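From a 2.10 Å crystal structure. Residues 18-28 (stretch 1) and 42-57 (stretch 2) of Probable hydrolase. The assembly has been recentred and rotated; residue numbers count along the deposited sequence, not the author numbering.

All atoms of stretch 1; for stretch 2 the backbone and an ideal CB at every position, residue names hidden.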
ATOM      1  N   ALA A  18      16.095  -1.729   6.173  1.00 20.51           N
ATOM      2  CA  ALA A  18      16.892  -2.339   7.223  1.00 23.25           C
ATOM      3  C   ALA A  18      18.345  -1.906   7.105  1.00 25.51           C
ATOM      4  O   ALA A  18      18.848  -1.660   6.000  1.00 21.33           O
ATOM      5  CB  ALA A  18      16.807  -3.868   7.141  1.00 22.36           C
ATOM      6  N   ALA A  19      19.029  -1.853   8.247  1.00 23.05           N
ATOM      7  CA  ALA A  19      20.455  -1.539   8.254  1.00 26.63           C
ATOM      8  C   ALA A  19      21.150  -2.213   9.430  1.00 25.72           C
ATOM      9  O   ALA A  19      20.556  -2.414  10.497  1.00 26.49           O
ATOM     10  CB  ALA A  19      20.713  -0.048   8.363  1.00 26.36           C
ATOM     11  N   HIS A  20      22.418  -2.563   9.222  1.00 25.91           N
ATOM     12  CA  HIS A  20      23.310  -3.004  10.281  1.00 22.91           C
ATOM     13  C   HIS A  20      24.223  -1.844  10.641  1.00 29.95           C
ATOM     14  O   HIS A  20      24.767  -1.174   9.757  1.00 27.86           O
ATOM     15  CB  HIS A  20      24.135  -4.234   9.866  1.00 28.82           C
ATOM     16  CG  HIS A  20      24.743  -4.957  11.036  1.00 32.54           C
ATOM     17  ND1 HIS A  20      24.041  -5.883  11.779  1.00 39.46           N
ATOM     18  CD2 HIS A  20      25.953  -4.836  11.634  1.00 34.64           C
ATOM     19  CE1 HIS A  20      24.808  -6.324  12.766  1.00 36.58           C
ATOM     20  NE2 HIS A  20      25.962  -5.687  12.713  1.00 36.77           N
ATOM     21  N   LEU A  21      24.397  -1.607  11.930  1.00 27.13           N
ATOM     22  CA  LEU A  21      25.165  -0.460  12.454  1.00 26.63           C
ATOM     23  C   LEU A  21      26.551  -0.911  12.912  1.00 31.75           C
ATOM     24  O   LEU A  21      26.617  -1.811  13.720  1.00 33.83           O
ATOM     25  CB  LEU A  21      24.389   0.146  13.617  1.00 29.47           C
ATOM     26  CG  LEU A  21      22.985   0.631  13.294  1.00 26.51           C
ATOM     27  CD1 LEU A  21      22.352   1.276  14.504  1.00 30.83           C
ATOM     28  CD2 LEU A  21      22.991   1.582  12.121  1.00 29.97           C
ATOM     29  N   PHE A  22      27.617  -0.281  12.443  1.00 30.27           N
ATOM     30  CA  PHE A  22      28.991  -0.616  12.851  1.00 29.28           C
ATOM     31  C   PHE A  22      29.702   0.618  13.394  1.00 28.84           C
ATOM     32  O   PHE A  22      29.446   1.707  12.946  1.00 30.07           O
ATOM     33  CB  PHE A  22      29.849  -1.072  11.681  1.00 27.90           C
ATOM     34  CG  PHE A  22      29.425  -2.332  10.993  1.00 29.77           C
ATOM     35  CD1 PHE A  22      29.842  -3.557  11.457  1.00 28.06           C
ATOM     36  CD2 PHE A  22      28.641  -2.285   9.866  1.00 24.73           C
ATOM     37  CE1 PHE A  22      29.470  -4.715  10.816  1.00 29.24           C
ATOM     38  CE2 PHE A  22      28.268  -3.446   9.226  1.00 30.93           C
ATOM     39  CZ  PHE A  22      28.690  -4.654   9.701  1.00 35.36           C
ATOM     40  N   GLY A  23      30.635   0.410  14.306  1.00 38.45           N
ATOM     41  CA  GLY A  23      31.508   1.446  14.836  1.00 30.73           C
ATOM     42  C   GLY A  23      30.918   2.203  15.983  1.00 35.82           C
ATOM     43  O   GLY A  23      29.781   2.059  16.299  1.00 40.58           O
ATOM     44  N   PRO A  24      31.729   3.079  16.554  1.00 42.35           N
ATOM     45  CA  PRO A  24      31.325   3.916  17.691  1.00 40.01           C
ATOM     46  C   PRO A  24      30.247   4.922  17.320  1.00 47.85           C
ATOM     47  O   PRO A  24      30.278   5.511  16.226  1.00 43.26           O
ATOM     48  CB  PRO A  24      32.632   4.625  18.086  1.00 47.12           C
ATOM     49  CG  PRO A  24      33.519   4.542  16.857  1.00 38.17           C
ATOM     50  CD  PRO A  24      33.121   3.311  16.110  1.00 40.61           C
ATOM     51  N   PRO A  25      29.266   5.157  18.206  1.00 59.24           N
ATOM     52  CA  PRO A  25      28.203   6.114  17.867  1.00 48.15           C
ATOM     53  C   PRO A  25      28.729   7.474  17.492  1.00 50.58           C
ATOM     54  O   PRO A  25      28.029   8.199  16.779  1.00 53.41           O
ATOM     55  CB  PRO A  25      27.336   6.182  19.141  1.00 45.70           C
ATOM     56  CG  PRO A  25      27.790   5.102  20.040  1.00 58.27           C
ATOM     57  CD  PRO A  25      28.869   4.289  19.338  1.00 61.58           C
ATOM     58  N   ASP A  26      29.943   7.837  17.908  1.00 47.06           N
ATOM     59  CA  ASP A  26      30.493   9.152  17.615  1.00 51.04           C
ATOM     60  C   ASP A  26      31.557   9.136  16.517  1.00 44.98           C
ATOM     61  O   ASP A  26      32.354  10.072  16.434  1.00 46.85           O
ATOM     62  CB  ASP A  26      31.085   9.776  18.880  1.00 55.66           C
ATOM     63  CG  ASP A  26      32.406   9.128  19.294  1.00 67.16           C
ATOM     64  OD1 ASP A  26      32.540   7.895  19.145  1.00 60.41           O
ATOM     65  OD2 ASP A  26      33.304   9.848  19.785  1.00 75.62           O
ATOM     66  N   GLY A  27      31.599   8.089  15.684  1.00 48.83           N
ATOM     67  CA  GLY A  27      32.555   8.053  14.592  1.00 41.01           C
ATOM     68  C   GLY A  27      32.103   8.869  13.389  1.00 32.43           C
ATOM     69  O   GLY A  27      30.982   9.352  13.318  1.00 39.40           O
ATOM     70  N   LYS A  28      32.989   8.988  12.418  1.00 36.73           N
ATOM     71  CA  LYS A  28      32.667   9.716  11.203  1.00 36.37           C
ATOM     72  C   LYS A  28      31.472   9.064  10.502  1.00 28.99           C
ATOM     73  O   LYS A  28      31.478   7.851  10.281  1.00 30.99           O
ATOM     74  CB  LYS A  28      33.864   9.743  10.257  1.00 34.90           C
ATOM     75  CG  LYS A  28      35.080  10.496  10.802  1.00 39.22           C
ATOM     76  CD  LYS A  28      36.090  10.780   9.670  1.00 58.79           C
ATOM     77  CE  LYS A  28      37.419  11.323  10.213  1.00 58.08           C
ATOM     78  NZ  LYS A  28      38.275  10.225  10.769  1.00 70.55           N
ATOM     79  N   UNK A  42      27.490  -7.660   2.613  1.00 23.31           N
ATOM     80  CA  UNK A  42      28.576  -7.412   1.654  1.00 28.61           C
ATOM     81  C   UNK A  42      29.707  -6.750   2.461  1.00 28.95           C
ATOM     82  O   UNK A  42      30.797  -6.995   2.166  1.00 27.05           O
ATOM     83  CB  UNK A  42      28.121  -6.537   0.485  1.00 28.61           C
ATOM     84  N   UNK A  43      29.396  -6.001   3.516  1.00 26.25           N
ATOM     85  CA  UNK A  43      30.369  -5.264   4.354  1.00 23.99           C
ATOM     86  C   UNK A  43      30.703  -5.985   5.665  1.00 25.88           C
ATOM     87  O   UNK A  43      31.347  -5.390   6.493  1.00 26.47           O
ATOM     88  CB  UNK A  43      29.824  -3.871   4.674  1.00 23.99           C
ATOM     89  N   UNK A  44      30.331  -7.244   5.821  1.00 24.11           N
ATOM     90  CA  UNK A  44      30.514  -8.007   7.083  1.00 31.37           C
ATOM     91  C   UNK A  44      31.997  -8.126   7.450  1.00 33.45           C
ATOM     92  O   UNK A  44      32.291  -8.104   8.601  1.00 30.17           O
ATOM     93  CB  UNK A  44      29.902  -9.404   6.957  1.00 31.37           C
ATOM     94  N   UNK A  45      32.888  -8.262   6.487  1.00 31.67           N
ATOM     95  CA  UNK A  45      34.337  -8.373   6.769  1.00 37.56           C
ATOM     96  C   UNK A  45      34.989  -6.983   6.860  1.00 31.32           C
ATOM     97  O   UNK A  45      35.847  -6.792   7.677  1.00 30.13           O
ATOM     98  CB  UNK A  45      35.029  -9.202   5.685  1.00 37.56           C
ATOM     99  N   UNK A  46      34.638  -6.087   5.953  1.00 33.32           N
ATOM    100  CA  UNK A  46      35.250  -4.745   5.828  1.00 27.26           C
ATOM    101  C   UNK A  46      34.881  -3.756   6.929  1.00 33.79           C
ATOM    102  O   UNK A  46      35.773  -3.243   7.527  1.00 26.39           O
ATOM    103  CB  UNK A  46      34.853  -4.134   4.482  1.00 27.26           C
ATOM    104  N   UNK A  47      33.607  -3.609   7.260  1.00 29.20           N
ATOM    105  CA  UNK A  47      33.136  -2.554   8.175  1.00 28.39           C
ATOM    106  C   UNK A  47      33.784  -2.707   9.546  1.00 33.25           C
ATOM    107  O   UNK A  47      34.203  -1.717  10.082  1.00 31.04           O
ATOM    108  CB  UNK A  47      31.612  -2.593   8.308  1.00 28.39           C
ATOM    109  N   UNK A  48      33.914  -3.891  10.158  1.00 29.64           N
ATOM    110  CA  UNK A  48      34.515  -3.995  11.473  1.00 30.78           C
ATOM    111  C   UNK A  48      35.973  -3.525  11.518  1.00 36.42           C
ATOM    112  O   UNK A  48      36.407  -3.201  12.546  1.00 35.60           O
ATOM    113  CB  UNK A  48      34.429  -5.445  11.954  1.00 30.78           C
ATOM    114  N   UNK A  49      36.684  -3.599  10.402  1.00 31.90           N
ATOM    115  CA  UNK A  49      38.110  -3.208  10.277  1.00 38.90           C
ATOM    116  C   UNK A  49      38.290  -1.690  10.149  1.00 40.34           C
ATOM    117  O   UNK A  49      39.409  -1.247  10.229  1.00 43.92           O
ATOM    118  CB  UNK A  49      38.737  -3.895   9.063  1.00 38.90           C
ATOM    119  N   UNK A  50      37.241  -0.932   9.873  1.00 33.27           N
ATOM    120  CA  UNK A  50      37.338   0.534   9.711  1.00 29.28           C
ATOM    121  C   UNK A  50      36.984   1.233  11.021  1.00 41.08           C
ATOM    122  O   UNK A  50      35.894   1.740  11.125  1.00 36.21           O
ATOM    123  CB  UNK A  50      36.417   1.020   8.590  1.00 29.28           C
ATOM    124  N   UNK A  51      37.927   1.303  11.950  1.00 41.44           N
ATOM    125  CA  UNK A  51      37.748   1.929  13.251  1.00 41.21           C
ATOM    126  C   UNK A  51      37.453   3.418  13.114  1.00 39.38           C
ATOM    127  O   UNK A  51      37.880   4.085  12.174  1.00 40.58           O
ATOM    128  CB  UNK A  51      38.992   1.716  14.117  1.00 41.21           C
ATOM    129  N   UNK A  52      36.717   3.958  14.067  1.00 43.17           N
ATOM    130  CA  UNK A  52      36.484   5.387  14.013  1.00 46.71           C
ATOM    131  C   UNK A  52      35.468   5.855  12.991  1.00 42.05           C
ATOM    132  O   UNK A  52      35.149   7.057  12.975  1.00 45.11           O
ATOM    133  CB  UNK A  52      37.813   6.093  13.737  1.00 46.71           C
ATOM    134  N   UNK A  53      34.887   4.944  12.224  1.00 33.53           N
ATOM    135  CA  UNK A  53      33.805   5.297  11.278  1.00 29.89           C
ATOM    136  C   UNK A  53      32.480   4.782  11.847  1.00 24.79           C
ATOM    137  O   UNK A  53      32.467   3.704  12.366  1.00 32.83           O
ATOM    138  CB  UNK A  53      34.064   4.709   9.889  1.00 29.89           C
ATOM    139  N   UNK A  54      31.424   5.575  11.837  1.00 31.60           N
ATOM    140  CA  UNK A  54      30.091   5.095  12.232  1.00 28.58           C
ATOM    141  C   UNK A  54      29.450   4.648  10.919  1.00 24.73           C
ATOM    142  O   UNK A  54      29.036   5.495  10.175  1.00 29.68           O
ATOM    143  CB  UNK A  54      29.264   6.162  12.952  1.00 28.58           C
ATOM    144  N   UNK A  55      29.385   3.362  10.648  1.00 24.13           N
ATOM    145  CA  UNK A  55      28.907   2.859   9.344  1.00 24.73           C
ATOM    146  C   UNK A  55      27.506   2.285   9.465  1.00 29.10           C
ATOM    147  O   UNK A  55      27.276   1.383  10.249  1.00 28.97           O
ATOM    148  CB  UNK A  55      29.857   1.794   8.793  1.00 24.73           C
ATOM    149  N   UNK A  56      26.636   2.805   8.630  1.00 24.18           N
ATOM    150  CA  UNK A  56      25.268   2.330   8.476  1.00 24.56           C
ATOM    151  C   UNK A  56      25.282   1.505   7.205  1.00 23.32           C
ATOM    152  O   UNK A  56      25.330   2.051   6.095  1.00 26.22           O
ATOM    153  CB  UNK A  56      24.250   3.471   8.417  1.00 24.56           C
ATOM    154  N   UNK A  57      25.308   0.180   7.350  1.00 21.54           N
ATOM    155  CA  UNK A  57      25.328  -0.719   6.204  1.00 23.93           C
ATOM    156  C   UNK A  57      23.878  -0.978   5.861  1.00 23.94           C
ATOM    157  O   UNK A  57      23.199  -1.787   6.522  1.00 24.04           O
ATOM    158  CB  UNK A  57      26.089  -2.015   6.491  1.00 23.93           C
TER

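At 42 the ideal CB has nothing of stretch 1 nearby, so its choice is left open; the residue is Ser 42. The CB of 43 points toward stretch 1 but stops 4.8 Å from Phe 22 CE2, room for many side chains; the end of Phe 43 leads away. Positions 44, 45 and 46 have helical backbone angles and ideal CB atoms clear of stretch 1, which sets no preference, so polar, charged and apolar side chains are all admissible; they are Ser 44, Arg 45 and Leu 46.

The ideal CB of 47 sits 3.4 Å from Phe 22 CD2, directly over the ring, so a small side chain suits best. Ala 47 places its CB 3.4 Å from the centroid of the Phe 22 ring, 13° off the normal, a CH-pi contact. At 48, phi is -62° and CB points sideways past the same ring; several residues would fit, proline among them. Pro 48 brings CG to 4.1 Å from Phe 22 CE1.

Positions 49, 50 and 51 are unconstrained by stretch 1, so charged or apolar side chains would serve equally; they hold Lys 49, Leu 50 and Ala 51. At 52, phi/psi of 76/-1 would jam a CB against the preceding carbonyl, which calls for glycine. Gly 52 O accepts a hydrogen bond from Lys 28 N (3.0 Å).

From 53 the chain is a strand. The CB of 53 shares a sheet face with Lys 28, whose aliphatic part could cover an apolar side chain; Leu 53 responds with CD2 3.8 Å from Lys 28 CB.

Position 54 points sideways into a turn rich in carbonyls, its CB 3.5 Å from Pro 24 O and 3.6 Å from Gly 27 O. A long donor would suit, although a shorter polar group is conceivable. Arg 54 extends so that NH2 donates to Gly 23 O (3.0 Å), which lies at the guanidinium edge, while Pro 25 CA and Leu 21 CB cover opposite faces. Its backbone N also donates to Lys 28 O (2.8 Å).

At 55, CB lies 4.1 Å from Phe 22 CB in an antiparallel hydrogen-bonded pair, favouring an apolar, perhaps beta-branched residue. Ile 55 fits, and its N and O each bond to the backbone of Phe 22. Position 56 turns to the face of Leu 21, with Ala 19 CB also near; a medium aliphatic group suits. Val 56 sets CG1 3.7 Å from Ala 19 CB and CG2 3.9 Å from Leu 21 CD2. At 57, CB is 3.6 Å from His 20 O and 3.8 Å from Phe 22 CE2, favouring something small: Ala 57 meets the ring at its edge.

Stretch 2 (42-57) SFSRLAPKLAGLRIVA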
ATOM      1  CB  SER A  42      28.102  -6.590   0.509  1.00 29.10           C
ATOM      2  OG  SER A  42      29.107  -6.402  -0.443  1.00 29.02           O
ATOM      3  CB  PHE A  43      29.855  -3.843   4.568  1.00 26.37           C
ATOM      4  CG  PHE A  43      29.649  -3.083   3.286  1.00 24.54           C
ATOM      5  CD1 PHE A  43      30.714  -2.509   2.630  1.00 28.39           C
ATOM      6  CD2 PHE A  43      28.404  -2.990   2.703  1.00 22.95           C
ATOM      7  CE1 PHE A  43      30.529  -1.834   1.439  1.00 29.06           C
ATOM      8  CE2 PHE A  43      28.222  -2.315   1.511  1.00 28.24           C
ATOM      9  CZ  PHE A  43      29.288  -1.744   0.877  1.00 24.14           C
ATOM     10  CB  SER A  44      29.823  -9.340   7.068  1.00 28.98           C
ATOM     11  OG  SER A  44      30.249 -10.151   6.008  1.00 31.26           O
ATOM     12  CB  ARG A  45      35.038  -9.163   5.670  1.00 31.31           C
ATOM     13  CG  ARG A  45      34.591 -10.600   5.501  1.00 33.97           C
ATOM     14  CD  ARG A  45      35.669 -11.313   4.731  1.00 35.26           C
ATOM     15  NE  ARG A  45      35.243 -12.518   4.081  1.00 39.56           N
ATOM     16  CZ  ARG A  45      35.547 -13.724   4.498  1.00 38.50           C
ATOM     17  NH1 ARG A  45      36.278 -13.879   5.578  1.00 39.26           N
ATOM     18  NH2 ARG A  45      35.117 -14.770   3.840  1.00 33.87           N
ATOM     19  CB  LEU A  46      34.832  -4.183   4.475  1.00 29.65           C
ATOM     20  CG  LEU A  46      35.366  -2.798   4.166  1.00 27.60           C
ATOM     21  CD1 LEU A  46      36.840  -2.732   4.473  1.00 29.08           C
ATOM     22  CD2 LEU A  46      35.080  -2.425   2.734  1.00 32.64           C
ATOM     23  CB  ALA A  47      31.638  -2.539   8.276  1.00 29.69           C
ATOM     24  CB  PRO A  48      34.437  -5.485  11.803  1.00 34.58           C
ATOM     25  CG  PRO A  48      33.345  -5.987  10.940  1.00 34.41           C
ATOM     26  CD  PRO A  48      33.452  -5.170   9.677  1.00 32.55           C
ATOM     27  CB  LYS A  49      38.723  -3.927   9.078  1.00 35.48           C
ATOM     28  CG  LYS A  49      38.827  -5.432   9.225  1.00 31.55           C
ATOM     29  CD  LYS A  49      39.374  -6.110   8.017  1.00 32.67           C
ATOM     30  CE  LYS A  49      39.561  -7.593   8.210  1.00 37.33           C
ATOM     31  NZ  LYS A  49      38.316  -8.256   8.639  1.00 50.09           N
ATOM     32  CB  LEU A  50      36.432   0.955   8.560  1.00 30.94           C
ATOM     33  CG  LEU A  50      36.861   0.444   7.191  1.00 33.44           C
ATOM     34  CD1 LEU A  50      35.830   0.775   6.144  1.00 32.52           C
ATOM     35  CD2 LEU A  50      38.218   0.999   6.810  1.00 32.16           C
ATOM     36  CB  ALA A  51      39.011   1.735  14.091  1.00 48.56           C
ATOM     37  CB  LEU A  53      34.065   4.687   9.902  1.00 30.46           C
ATOM     38  CG  LEU A  53      35.379   5.067   9.226  1.00 37.02           C
ATOM     39  CD1 LEU A  53      35.386   4.620   7.791  1.00 28.11           C
ATOM     40  CD2 LEU A  53      35.647   6.550   9.314  1.00 36.73           C
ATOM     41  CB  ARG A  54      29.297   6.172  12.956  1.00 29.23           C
ATOM     42  CG  ARG A  54      27.882   5.748  13.288  1.00 34.18           C
ATOM     43  CD  ARG A  54      27.761   4.515  14.162  1.00 28.00           C
ATOM     44  NE  ARG A  54      26.459   4.468  14.774  1.00 36.05           N
ATOM     45  CZ  ARG A  54      26.058   3.575  15.650  1.00 35.56           C
ATOM     46  NH1 ARG A  54      24.846   3.653  16.143  1.00 36.07           N
ATOM     47  NH2 ARG A  54      26.855   2.614  16.035  1.00 34.75           N
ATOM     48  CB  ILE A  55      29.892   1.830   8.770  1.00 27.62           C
ATOM     49  CG1 ILE A  55      31.294   2.416   8.611  1.00 31.91           C
ATOM     50  CG2 ILE A  55      29.385   1.259   7.477  1.00 28.45           C
ATOM     51  CD1 ILE A  55      32.353   1.397   8.380  1.00 31.60           C
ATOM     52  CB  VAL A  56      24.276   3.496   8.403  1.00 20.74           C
ATOM     53  CG1 VAL A  56      22.861   2.990   8.136  1.00 25.41           C
ATOM     54  CG2 VAL A  56      24.313   4.314   9.686  1.00 26.57           C
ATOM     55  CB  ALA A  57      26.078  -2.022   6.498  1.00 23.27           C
TER
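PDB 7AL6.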